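Local coordinates for protein 3-polyprenyl-4-hydroxybenzoate decarboxylase and related decarboxylases (Pelotomaculum thermopropionicum, PDB 6H6X) that probably decarboxylates aromatic acids such as furandicarboxylic or hydroxybenzoic acid as a UbiD-family enzyme that uses prenylated FMN bound with manganese and potassium, at residues S143-H151 / S200-L211; R331-K340 / E359-H368. The protein carries 8 engineered substitutions. All coordinates share one frame; numbering follows the deposited sequence.

Contact 1: S143-H151 / S200-L211; sequences SGVRNVSIH and SQATTRLGVDEL. With K (potassium ion), chain G; MN (manganese (II) ion), chain H; 4LU (1-deoxy-5-O-phosphono-1-(3,3,4,5-tetramethyl-9,11-dioxo-2,3,8,9,10,11-hexahydro-7H-quinolino[1,8-fg]pteridin-12-ium-7-y l)-D-ribitol), chain I.
The guanidinium of Arg146 has Leu211 CD1 over one face, toward its rim, and the carboxylate of Asp209 at its edge. The grip is side-on: NE and NH2 both donate to one oxygen, Asp209 OD2, which lies 2.6 Å from Arg146 NH2. That oxygen stays near the guanidinium plane, while the carboxylate itself is turned 61° from it. Arg146 reaches across because CG stands anti to the backbone N (chi1 -168°) and the chain then bends at chi3. With OD2 so engaged, Asp209 OD1 N-caps helix 210-217 by accepting from Leu211 N. Without the guanidinium, as with an alanine here, Asp209 OD2 would probably lose its cationic mate, Leu211 CD1 its cover and Glu233 its salt bridge to NH1.

Between this pair and the cofactor, Val148 CG2 packs on Leu211 CG at 3.6 Å, and the backbone N of Val148 donates an almost straight bond (163°) to Glu210 OE1, which, with the two metals on OE2, helps to fix the carboxylate's orientation. That second oxygen, Glu210 OE2, is shared by manganese (2.3 Å) and potassium (2.6 Å). Asn147 OD1 binds manganese at 1.9 Å, with its ND2 donating to phosphate oxygen O2P of the prenylated FMN; that same O2P joins both metals, and His169 and a water complete the manganese site. Carbonyls of Val148, Ser200 and Ala202 serve potassium together with O4' and O5' of the cofactor. Farther along the strand, Ile150 N donates to ribityl O2' at 3.1 Å. Both cations bridge Glu210 OE2 and O2P, probably offsetting the repulsion between two anionic groups whose oxygens, Glu210 OE2 and O2P, lie only 3.1 Å apart, so that strand, loop and helix start hold the cofactor's phosphate through metal.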
loop_
_atom_site.group_PDB
_atom_site.type_symbol
_atom_site.label_atom_id
_atom_site.label_comp_id
_atom_site.label_asym_id
_atom_site.label_seq_id
_atom_site.Cartn_x
_atom_site.Cartn_y
_atom_site.Cartn_z
ATOM N N SER B 143 22.027 26.127 -33.582
ATOM C CA SER B 143 21.761 27.211 -32.615
ATOM C C SER B 143 22.762 27.285 -31.444
ATOM O O SER B 143 22.775 28.270 -30.697
ATOM C CB SER B 143 20.328 27.105 -32.073
ATOM O OG SER B 143 20.241 26.291 -30.917
ATOM N N GLY B 144 23.554 26.229 -31.245
ATOM C CA GLY B 144 24.555 26.187 -30.169
ATOM C C GLY B 144 24.067 25.997 -28.729
ATOM O O GLY B 144 24.877 25.946 -27.828
ATOM N N VAL B 145 22.766 25.914 -28.491
ATOM C CA VAL B 145 22.270 25.710 -27.132
ATOM C C VAL B 145 22.603 24.305 -26.562
ATOM O O VAL B 145 22.684 23.311 -27.302
ATOM C CB VAL B 145 20.747 25.969 -27.016
ATOM C CG1 VAL B 145 20.424 27.422 -27.380
ATOM C CG2 VAL B 145 19.932 24.955 -27.841
ATOM N N ARG B 146 22.794 24.263 -25.246
ATOM C CA ARG B 146 23.156 23.052 -24.536
ATOM C C ARG B 146 21.926 22.345 -23.950
ATOM O O ARG B 146 21.046 23.000 -23.383
ATOM C CB ARG B 146 24.113 23.397 -23.412
ATOM C CG ARG B 146 24.777 22.181 -22.795
ATOM C CD ARG B 146 26.077 22.617 -22.127
ATOM N NE ARG B 146 25.826 23.645 -21.120
ATOM C CZ ARG B 146 26.754 24.438 -20.579
ATOM N NH1 ARG B 146 28.024 24.341 -20.899
ATOM N NH2 ARG B 146 26.397 25.304 -19.662
ATOM N N ASN B 147 21.904 21.016 -24.063
ATOM C CA ASN B 147 20.891 20.168 -23.446
ATOM C C ASN B 147 21.536 19.005 -22.670
ATOM O O ASN B 147 22.568 18.490 -23.062
ATOM C CB ASN B 147 19.978 19.607 -24.536
ATOM C CG ASN B 147 18.671 19.026 -23.987
ATOM O OD1 ASN B 147 17.731 19.776 -23.685
ATOM N ND2 ASN B 147 18.591 17.665 -23.892
ATOM N N VAL B 148 20.869 18.574 -21.604
ATOM C CA VAL B 148 21.260 17.417 -20.837
ATOM C C VAL B 148 20.040 16.468 -20.740
ATOM O O VAL B 148 18.941 16.906 -20.479
ATOM C CB VAL B 148 21.688 17.836 -19.436
ATOM C CG1 VAL B 148 22.232 16.662 -18.640
ATOM C CG2 VAL B 148 22.665 19.019 -19.519
ATOM N N SER B 149 20.272 15.183 -20.944
ATOM C CA SER B 149 19.273 14.132 -20.733
ATOM C C SER B 149 19.971 12.817 -20.348
ATOM O O SER B 149 21.197 12.688 -20.473
ATOM C CB SER B 149 18.444 13.930 -22.033
ATOM O OG SER B 149 19.275 13.965 -23.191
ATOM N N ILE B 150 19.182 11.841 -19.896
ATOM C CA ILE B 150 19.735 10.543 -19.531
ATOM C C ILE B 150 19.184 9.505 -20.496
ATOM O O ILE B 150 17.967 9.379 -20.654
ATOM C CB ILE B 150 19.368 10.159 -18.077
ATOM C CG1 ILE B 150 20.052 11.111 -17.112
ATOM C CG2 ILE B 150 19.775 8.700 -17.774
ATOM C CD1 ILE B 150 19.772 10.794 -15.646
ATOM N N HIS B 151 20.086 8.738 -21.087
ATOM C CA HIS B 151 19.766 7.670 -22.074
ATOM C C HIS B 151 20.461 6.397 -21.644
ATOM O O HIS B 151 21.605 6.429 -21.142
ATOM C CB HIS B 151 20.229 8.080 -23.489
ATOM C CG HIS B 151 19.645 9.382 -23.919
ATOM N ND1 HIS B 151 18.488 9.469 -24.656
ATOM C CD2 HIS B 151 19.978 10.653 -23.595
ATOM C CE1 HIS B 151 18.154 10.743 -24.803
ATOM N NE2 HIS B 151 19.036 11.480 -24.156
ATOM N N SER B 200 18.591 17.029 -14.874
ATOM C CA SER B 200 18.608 16.464 -16.211
ATOM C C SER B 200 17.243 15.950 -16.682
ATOM O O SER B 200 17.087 15.646 -17.872
ATOM C CB SER B 200 19.601 15.296 -16.278
ATOM O OG SER B 200 19.054 14.146 -15.611
ATOM N N GLN B 201 16.310 15.776 -15.757
ATOM C CA GLN B 201 14.936 15.342 -16.044
ATOM C C GLN B 201 13.929 16.477 -16.202
ATOM O O GLN B 201 12.761 16.226 -16.386
ATOM C CB GLN B 201 14.486 14.383 -14.919
ATOM C CG GLN B 201 15.394 13.172 -14.822
ATOM C CD GLN B 201 15.462 12.450 -16.169
ATOM O OE1 GLN B 201 16.495 12.478 -16.908
ATOM N NE2 GLN B 201 14.343 11.834 -16.524
ATOM N N ALA B 202 14.343 17.727 -16.083
ATOM C CA ALA B 202 13.431 18.854 -16.423
ATOM C C ALA B 202 12.962 18.785 -17.885
ATOM O O ALA B 202 13.766 18.575 -18.836
ATOM C CB ALA B 202 14.074 20.202 -16.159
ATOM N N THR B 203 11.655 18.936 -18.030
ATOM C CA THR B 203 10.992 18.976 -19.318
ATOM C C THR B 203 10.734 20.455 -19.549
ATOM O O THR B 203 9.980 21.087 -18.803
ATOM C CB THR B 203 9.669 18.174 -19.292
ATOM O OG1 THR B 203 9.894 16.872 -18.726
ATOM C CG2 THR B 203 9.075 18.041 -20.711
ATOM N N THR B 204 11.404 21.007 -20.549
ATOM C CA THR B 204 11.356 22.437 -20.816
ATOM C C THR B 204 11.135 22.671 -22.294
ATOM O O THR B 204 11.158 21.721 -23.109
ATOM C CB THR B 204 12.666 23.145 -20.412
ATOM O OG1 THR B 204 13.671 22.942 -21.436
ATOM C CG2 THR B 204 13.177 22.660 -19.029
ATOM N N ARG B 205 10.935 23.941 -22.635
ATOM C CA ARG B 205 10.867 24.343 -24.037
ATOM C C ARG B 205 12.290 24.228 -24.600
ATOM O O ARG B 205 13.259 24.062 -23.854
ATOM C CB ARG B 205 10.230 25.738 -24.218
ATOM C CG ARG B 205 11.212 26.891 -24.446
ATOM C CD ARG B 205 10.886 28.110 -23.602
ATOM N NE ARG B 205 12.119 28.865 -23.372
ATOM C CZ ARG B 205 12.406 29.600 -22.299
ATOM N NH1 ARG B 205 11.542 29.739 -21.285
ATOM N NH2 ARG B 205 13.586 30.229 -22.248
ATOM N N LEU B 206 12.403 24.347 -25.916
ATOM C CA LEU B 206 13.542 23.791 -26.658
ATOM C C LEU B 206 14.964 24.288 -26.288
ATOM O O LEU B 206 15.938 23.563 -26.528
ATOM C CB LEU B 206 13.279 23.943 -28.163
ATOM C CG LEU B 206 14.224 23.272 -29.162
ATOM C CD1 LEU B 206 14.473 21.811 -28.821
ATOM C CD2 LEU B 206 13.647 23.406 -30.566
ATOM N N GLY B 207 15.101 25.480 -25.700
ATOM C CA GLY B 207 16.437 26.044 -25.416
ATOM C C GLY B 207 16.827 26.449 -23.991
ATOM O O GLY B 207 17.419 27.524 -23.801
ATOM N N VAL B 208 16.534 25.627 -22.982
ATOM C CA VAL B 208 17.040 25.921 -21.629
ATOM C C VAL B 208 17.964 24.806 -21.158
ATOM O O VAL B 208 17.655 23.609 -21.235
ATOM C CB VAL B 208 15.951 26.313 -20.593
ATOM C CG1 VAL B 208 14.846 25.314 -20.543
ATOM C CG2 VAL B 208 16.537 26.483 -19.198
ATOM N N ASP B 209 19.113 25.250 -20.668
ATOM C CA ASP B 209 20.243 24.397 -20.389
ATOM C C ASP B 209 20.013 23.782 -19.009
ATOM O O ASP B 209 19.979 24.471 -17.975
ATOM C CB ASP B 209 21.520 25.250 -20.460
ATOM C CG ASP B 209 22.770 24.508 -20.032
ATOM O OD1 ASP B 209 22.714 23.300 -19.732
ATOM O OD2 ASP B 209 23.831 25.162 -19.998
ATOM N N GLU B 210 19.838 22.463 -18.989
ATOM C CA GLU B 210 19.650 21.795 -17.700
ATOM C C GLU B 210 20.823 21.902 -16.748
ATOM O O GLU B 210 20.622 21.801 -15.543
ATOM C CB GLU B 210 19.234 20.352 -17.880
ATOM C CG GLU B 210 17.843 20.271 -18.478
ATOM C CD GLU B 210 17.840 20.122 -19.987
ATOM O OE1 GLU B 210 18.822 20.492 -20.702
ATOM O OE2 GLU B 210 16.820 19.579 -20.445
ATOM N N LEU B 211 22.025 22.154 -17.233
ATOM C CA LEU B 211 23.164 22.388 -16.278
ATOM C C LEU B 211 22.972 23.691 -15.471
ATOM O O LEU B 211 23.361 23.774 -14.320
ATOM C CB LEU B 211 24.504 22.405 -17.017
ATOM C CG LEU B 211 24.910 21.110 -17.708
ATOM C CD1 LEU B 211 26.306 21.269 -18.309
ATOM C CD2 LEU B 211 24.897 19.902 -16.773
HETATM K K K G . 16.139 17.080 -20.005
HETATM MN MN MN H . 16.124 19.820 -22.655
HETATM C C9 4LU I . 15.700 8.868 -17.611
HETATM C C8 4LU I . 16.261 8.270 -16.443
HETATM C C7 4LU I . 16.792 6.976 -16.440
HETATM C C10 4LU I . 15.263 8.175 -21.281
HETATM C C6 4LU I . 16.536 6.108 -17.660
HETATM N N3 4LU I . 16.162 7.289 -23.770
HETATM C C2 4LU I . 15.502 8.486 -23.661
HETATM C C13 4LU I . 17.440 3.700 -16.762
HETATM C C5 4LU I . 17.066 4.661 -17.873
HETATM C C1 4LU I . 15.986 4.677 -20.084
HETATM O O2 4LU I . 15.311 9.193 -24.700
HETATM N N1 4LU I . 15.074 8.922 -22.438
HETATM C C4 4LU I . 16.402 6.481 -22.695
HETATM O O4 4LU I . 17.027 5.399 -22.835
HETATM C C4A 4LU I . 15.925 6.926 -21.338
HETATM N N5 4LU I . 16.165 6.165 -20.146
HETATM C C3 4LU I . 16.784 4.048 -19.201
HETATM C C12 4LU I . 18.534 4.992 -18.269
HETATM C C5A 4LU I . 16.116 6.807 -18.878
HETATM C C7M 4LU I . 17.373 6.376 -15.161
HETATM C C8M 4LU I . 16.300 9.162 -15.231
HETATM C C9A 4LU I . 15.556 8.187 -18.838
HETATM N N10 4LU I . 14.850 8.656 -20.012
HETATM C "C1'" 4LU I . 14.116 9.920 -20.002
HETATM C "C2'" 4LU I . 14.902 11.205 -20.351
HETATM O "O2'" 4LU I . 16.182 11.285 -19.718
HETATM C "C3'" 4LU I . 14.081 12.391 -19.870
HETATM O "O3'" 4LU I . 12.736 12.259 -20.338
HETATM C "C4'" 4LU I . 14.705 13.729 -20.281
HETATM O "O4'" 4LU I . 14.244 14.868 -19.493
HETATM C "C5'" 4LU I . 14.514 14.117 -21.738
HETATM O "O5'" 4LU I . 15.203 15.386 -21.763
HETATM P P 4LU I . 14.987 16.495 -22.932
HETATM O O2P 4LU I . 16.054 17.583 -22.720
HETATM O O3P 4LU I . 15.257 15.749 -24.271
HETATM O O1P 4LU I . 13.566 17.013 -22.702
HETATM O O HOH W 1 14.076 19.507 -21.458
#

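Contact 2: R331-K340 / E359-H368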
loop_
_atom_site.group_PDB
_atom_site.type_symbol
_atom_site.label_atom_id
_atom_site.label_comp_id
_atom_site.label_asym_id
_atom_site.label_seq_id
_atom_site.Cartn_x
_atom_site.Cartn_y
_atom_site.Cartn_z
ATOM N N ARG B 331 4.326 8.402 -13.082
ATOM C CA ARG B 331 4.054 8.828 -14.428
ATOM C C ARG B 331 2.551 8.662 -14.836
ATOM O O ARG B 331 1.965 9.590 -15.376
ATOM C CB ARG B 331 4.889 7.926 -15.328
ATOM C CG ARG B 331 4.990 8.341 -16.740
ATOM C CD ARG B 331 5.701 7.230 -17.496
ATOM N NE ARG B 331 7.069 6.999 -17.065
ATOM C CZ ARG B 331 8.144 7.542 -17.624
ATOM N NH1 ARG B 331 8.039 8.363 -18.677
ATOM N NH2 ARG B 331 9.348 7.264 -17.131
ATOM N N TYR B 332 1.982 7.480 -14.641
ATOM C CA TYR B 332 0.686 7.131 -15.176
ATOM C C TYR B 332 -0.476 7.500 -14.269
ATOM O O TYR B 332 -1.573 7.799 -14.786
ATOM C CB TYR B 332 0.592 5.594 -15.503
ATOM C CG TYR B 332 1.589 5.162 -16.540
ATOM C CD1 TYR B 332 1.715 5.857 -17.735
ATOM C CD2 TYR B 332 2.416 4.071 -16.345
ATOM C CE1 TYR B 332 2.655 5.501 -18.671
ATOM C CE2 TYR B 332 3.368 3.692 -17.298
ATOM C CZ TYR B 332 3.478 4.410 -18.447
ATOM O OH TYR B 332 4.368 4.075 -19.453
ATOM N N HIS B 333 -0.245 7.395 -12.947
ATOM C CA HIS B 333 -1.233 7.643 -11.942
ATOM C C HIS B 333 -0.967 8.909 -11.111
ATOM O O HIS B 333 0.106 9.015 -10.500
ATOM C CB HIS B 333 -1.268 6.449 -10.983
ATOM C CG HIS B 333 -1.979 5.270 -11.514
ATOM N ND1 HIS B 333 -2.383 4.234 -10.707
ATOM C CD2 HIS B 333 -2.366 4.962 -12.782
ATOM C CE1 HIS B 333 -2.976 3.326 -11.475
ATOM N NE2 HIS B 333 -2.981 3.752 -12.730
ATOM N N ALA B 334 -1.958 9.799 -11.018
ATOM C CA ALA B 334 -1.869 11.011 -10.217
ATOM C C ALA B 334 -2.919 11.087 -9.105
ATOM O O ALA B 334 -4.069 10.655 -9.288
ATOM C CB ALA B 334 -1.914 12.202 -11.103
ATOM N N VAL B 335 -2.478 11.484 -7.909
ATOM C CA VAL B 335 -3.343 11.804 -6.802
ATOM C C VAL B 335 -3.200 13.308 -6.508
ATOM O O VAL B 335 -2.078 13.827 -6.427
ATOM C CB VAL B 335 -3.054 10.959 -5.547
ATOM C CG1 VAL B 335 -4.040 11.255 -4.441
ATOM C CG2 VAL B 335 -3.144 9.476 -5.844
ATOM N N ILE B 336 -4.332 14.026 -6.406
ATOM C CA ILE B 336 -4.366 15.489 -6.285
ATOM C C ILE B 336 -5.182 15.817 -5.068
ATOM O O ILE B 336 -6.287 15.343 -4.973
ATOM C CB ILE B 336 -4.967 16.159 -7.531
ATOM C CG1 ILE B 336 -4.118 15.806 -8.734
ATOM C CG2 ILE B 336 -4.981 17.691 -7.409
ATOM C CD1 ILE B 336 -4.670 16.271 -10.020
ATOM N N SER B 337 -4.611 16.544 -4.111
ATOM C CA SER B 337 -5.375 17.057 -2.949
ATOM C C SER B 337 -5.764 18.510 -3.204
ATOM O O SER B 337 -4.967 19.291 -3.692
ATOM C CB SER B 337 -4.578 16.959 -1.642
ATOM O OG SER B 337 -3.468 17.765 -1.754
ATOM N N ILE B 338 -7.021 18.841 -2.957
ATOM C CA ILE B 338 -7.498 20.219 -3.033
ATOM C C ILE B 338 -8.196 20.627 -1.749
ATOM O O ILE B 338 -8.710 19.799 -1.022
ATOM C CB ILE B 338 -8.458 20.421 -4.200
ATOM C CG1 ILE B 338 -9.706 19.537 -4.104
ATOM C CG2 ILE B 338 -7.746 20.234 -5.532
ATOM C CD1 ILE B 338 -10.644 19.822 -5.274
ATOM N N GLU B 339 -8.165 21.912 -1.439
ATOM C CA GLU B 339 -8.976 22.468 -0.347
ATOM C C GLU B 339 -10.183 22.978 -1.074
ATOM O O GLU B 339 -10.181 24.087 -1.585
ATOM C CB GLU B 339 -8.230 23.569 0.416
ATOM C CG GLU B 339 -9.011 24.180 1.579
ATOM C CD GLU B 339 -8.244 25.358 2.229
ATOM O OE1 GLU B 339 -8.048 26.372 1.525
ATOM O OE2 GLU B 339 -7.815 25.290 3.420
ATOM N N LYS B 340 -11.207 22.149 -1.176
ATOM C CA LYS B 340 -12.304 22.454 -2.098
ATOM C C LYS B 340 -13.209 23.597 -1.558
ATOM O O LYS B 340 -13.600 23.540 -0.404
ATOM C CB LYS B 340 -13.122 21.191 -2.401
ATOM C CG LYS B 340 -14.310 21.451 -3.307
ATOM C CD LYS B 340 -14.841 20.203 -3.989
ATOM C CE LYS B 340 -15.448 19.246 -2.996
ATOM N NZ LYS B 340 -16.544 18.488 -3.639
ATOM N N GLU B 359 1.054 11.292 -20.847
ATOM C CA GLU B 359 1.247 10.045 -20.076
ATOM C C GLU B 359 0.232 9.759 -18.944
ATOM O O GLU B 359 -0.035 8.587 -18.676
ATOM C CB GLU B 359 2.646 10.030 -19.473
ATOM C CG GLU B 359 3.756 10.023 -20.527
ATOM C CD GLU B 359 5.092 10.540 -19.996
ATOM O OE1 GLU B 359 5.192 11.486 -19.120
ATOM O OE2 GLU B 359 6.088 9.939 -20.461
ATOM N N VAL B 360 -0.307 10.809 -18.289
ATOM C CA VAL B 360 -1.165 10.617 -17.159
ATOM C C VAL B 360 -2.448 9.960 -17.658
ATOM O O VAL B 360 -3.092 10.445 -18.575
ATOM C CB VAL B 360 -1.552 11.911 -16.415
ATOM C CG1 VAL B 360 -2.551 11.573 -15.314
ATOM C CG2 VAL B 360 -0.305 12.597 -15.852
ATOM N N LYS B 361 -2.839 8.912 -16.956
ATOM C CA LYS B 361 -3.809 7.965 -17.422
ATOM C C LYS B 361 -5.010 7.866 -16.443
ATOM O O LYS B 361 -6.109 7.500 -16.816
ATOM C CB LYS B 361 -3.054 6.606 -17.444
ATOM C CG LYS B 361 -3.491 5.737 -18.538
ATOM C CD LYS B 361 -2.771 4.411 -18.540
ATOM C CE LYS B 361 -3.833 3.335 -18.470
ATOM N NZ LYS B 361 -3.294 1.988 -18.794
ATOM N N HIS B 362 -4.743 8.057 -15.167
ATOM C CA HIS B 362 -5.650 7.790 -14.074
ATOM C C HIS B 362 -5.373 8.899 -13.010
ATOM O O HIS B 362 -4.187 9.110 -12.591
ATOM C CB HIS B 362 -5.291 6.435 -13.549
ATOM C CG HIS B 362 -6.126 5.942 -12.402
ATOM N ND1 HIS B 362 -5.914 6.324 -11.089
ATOM C CD2 HIS B 362 -7.062 4.972 -12.349
ATOM C CE1 HIS B 362 -6.712 5.648 -10.283
ATOM N NE2 HIS B 362 -7.435 4.828 -11.022
ATOM N N VAL B 363 -6.423 9.616 -12.612
ATOM C CA VAL B 363 -6.313 10.738 -11.690
ATOM C C VAL B 363 -7.331 10.532 -10.596
ATOM O O VAL B 363 -8.510 10.294 -10.902
ATOM C CB VAL B 363 -6.587 12.049 -12.409
ATOM C CG1 VAL B 363 -6.378 13.257 -11.497
ATOM C CG2 VAL B 363 -5.691 12.131 -13.615
ATOM N N VAL B 364 -6.892 10.533 -9.349
ATOM C CA VAL B 364 -7.801 10.697 -8.249
ATOM C C VAL B 364 -7.662 12.014 -7.476
ATOM O O VAL B 364 -6.532 12.443 -7.159
ATOM C CB VAL B 364 -8.030 9.451 -7.367
ATOM C CG1 VAL B 364 -7.368 8.156 -7.836
ATOM C CG2 VAL B 364 -8.068 9.677 -5.903
ATOM N N VAL B 365 -8.811 12.658 -7.208
ATOM C CA VAL B 365 -8.837 13.949 -6.471
ATOM C C VAL B 365 -9.388 13.692 -5.072
ATOM O O VAL B 365 -10.376 13.024 -4.932
ATOM C CB VAL B 365 -9.680 15.043 -7.180
ATOM C CG1 VAL B 365 -9.618 16.378 -6.411
ATOM C CG2 VAL B 365 -9.205 15.249 -8.602
ATOM N N VAL B 366 -8.722 14.176 -4.043
ATOM C CA VAL B 366 -9.173 14.013 -2.677
ATOM C C VAL B 366 -9.115 15.361 -1.934
ATOM O O VAL B 366 -8.494 16.310 -2.398
ATOM C CB VAL B 366 -8.364 12.987 -1.892
ATOM C CG1 VAL B 366 -8.479 11.633 -2.573
ATOM C CG2 VAL B 366 -6.891 13.396 -1.818
ATOM N N ASP B 367 -9.777 15.417 -0.785
ATOM C CA ASP B 367 -9.732 16.585 0.063
ATOM C C ASP B 367 -8.351 16.744 0.737
ATOM O O ASP B 367 -7.616 15.773 0.945
ATOM C CB ASP B 367 -10.857 16.475 1.108
ATOM C CG ASP B 367 -12.264 16.592 0.466
ATOM O OD1 ASP B 367 -12.533 17.623 -0.206
ATOM O OD2 ASP B 367 -13.086 15.652 0.579
ATOM N N HIS B 368 -8.028 17.991 1.073
ATOM C CA HIS B 368 -6.735 18.399 1.680
ATOM C C HIS B 368 -6.294 17.609 2.884
ATOM O O HIS B 368 -5.104 17.455 3.101
ATOM C CB HIS B 368 -6.706 19.930 2.003
ATOM C CG HIS B 368 -7.718 20.384 3.036
ATOM N ND1 HIS B 368 -7.357 20.937 4.251
ATOM C CD2 HIS B 368 -9.074 20.384 3.023
ATOM C CE1 HIS B 368 -8.445 21.239 4.944
ATOM N NE2 HIS B 368 -9.501 20.926 4.215
HETATM O O HOH W 2 -4.304 7.525 -9.291
HETATM O O HOH W 3 -11.424 19.983 0.993
#
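Strands 333-338 and 362-367 are the parallel neighbours of a beta-alpha-beta unit, joined through helix 345-356, within the mixed sheet of the UbiD C-terminal domain. Their axes approach to 4.6 Å at 27°, and a regular ladder runs from Ala334 N, which donates to His362 O at 2.8 Å, to Ile338 N, which donates to Val366 O. At the start of the ladder Tyr332 O accepts from both Lys361 N and His362 N.

On the face bearing Ala334 and Ile336, Ile336 CD1 meets Val363 CG1, and Ile338 CD1 meets Val365 CG1, each at 3.8 Å; the crossover helix covers these side chains. Val335, Val364 and Val366 face helix 375-385 instead. Toward the N-terminal end of that second face, the rings of His333 and His362 stack face to face, centroids 4.3 Å apart and planes at 23°. His333 ND1 is hydrogen-bonded to Glu379 of the second subunit, and Lys361 NZ to backbone carbonyls there, so this end of the strand pair also belongs to the dimer interface.

One salt bridge lies just before the ladder: the Arg331 chain bends at chi3 to bring NH1 to Glu359 OE2 at 3.1 Å, where the nitrogen stands 47° above a carboxylate plane nearly perpendicular to the guanidinium.

How the contacts relate
From the N terminus, the chain first reaches the strand of contact 1 and returns to it after 48 residues that include helices 169-179 and 194-199 and strand 184-190; the loop closes along residues 200-209 and the start of helix 210-217, within the Rift-related domain. Only later does contact 2 open, in the C-terminal domain, and it closes a short loop of 18 residues over one helix. The two loops thus follow in series, neither nesting nor crossing. The centres of contacts 1 and 2 lie about 28 Å apart. Contact 1 ties the antiparallel sheet to the loop and first turn of helix 210-217 around the cofactor's phosphate, whereas contact 2 joins the second and third strands of the five-stranded mixed sheet.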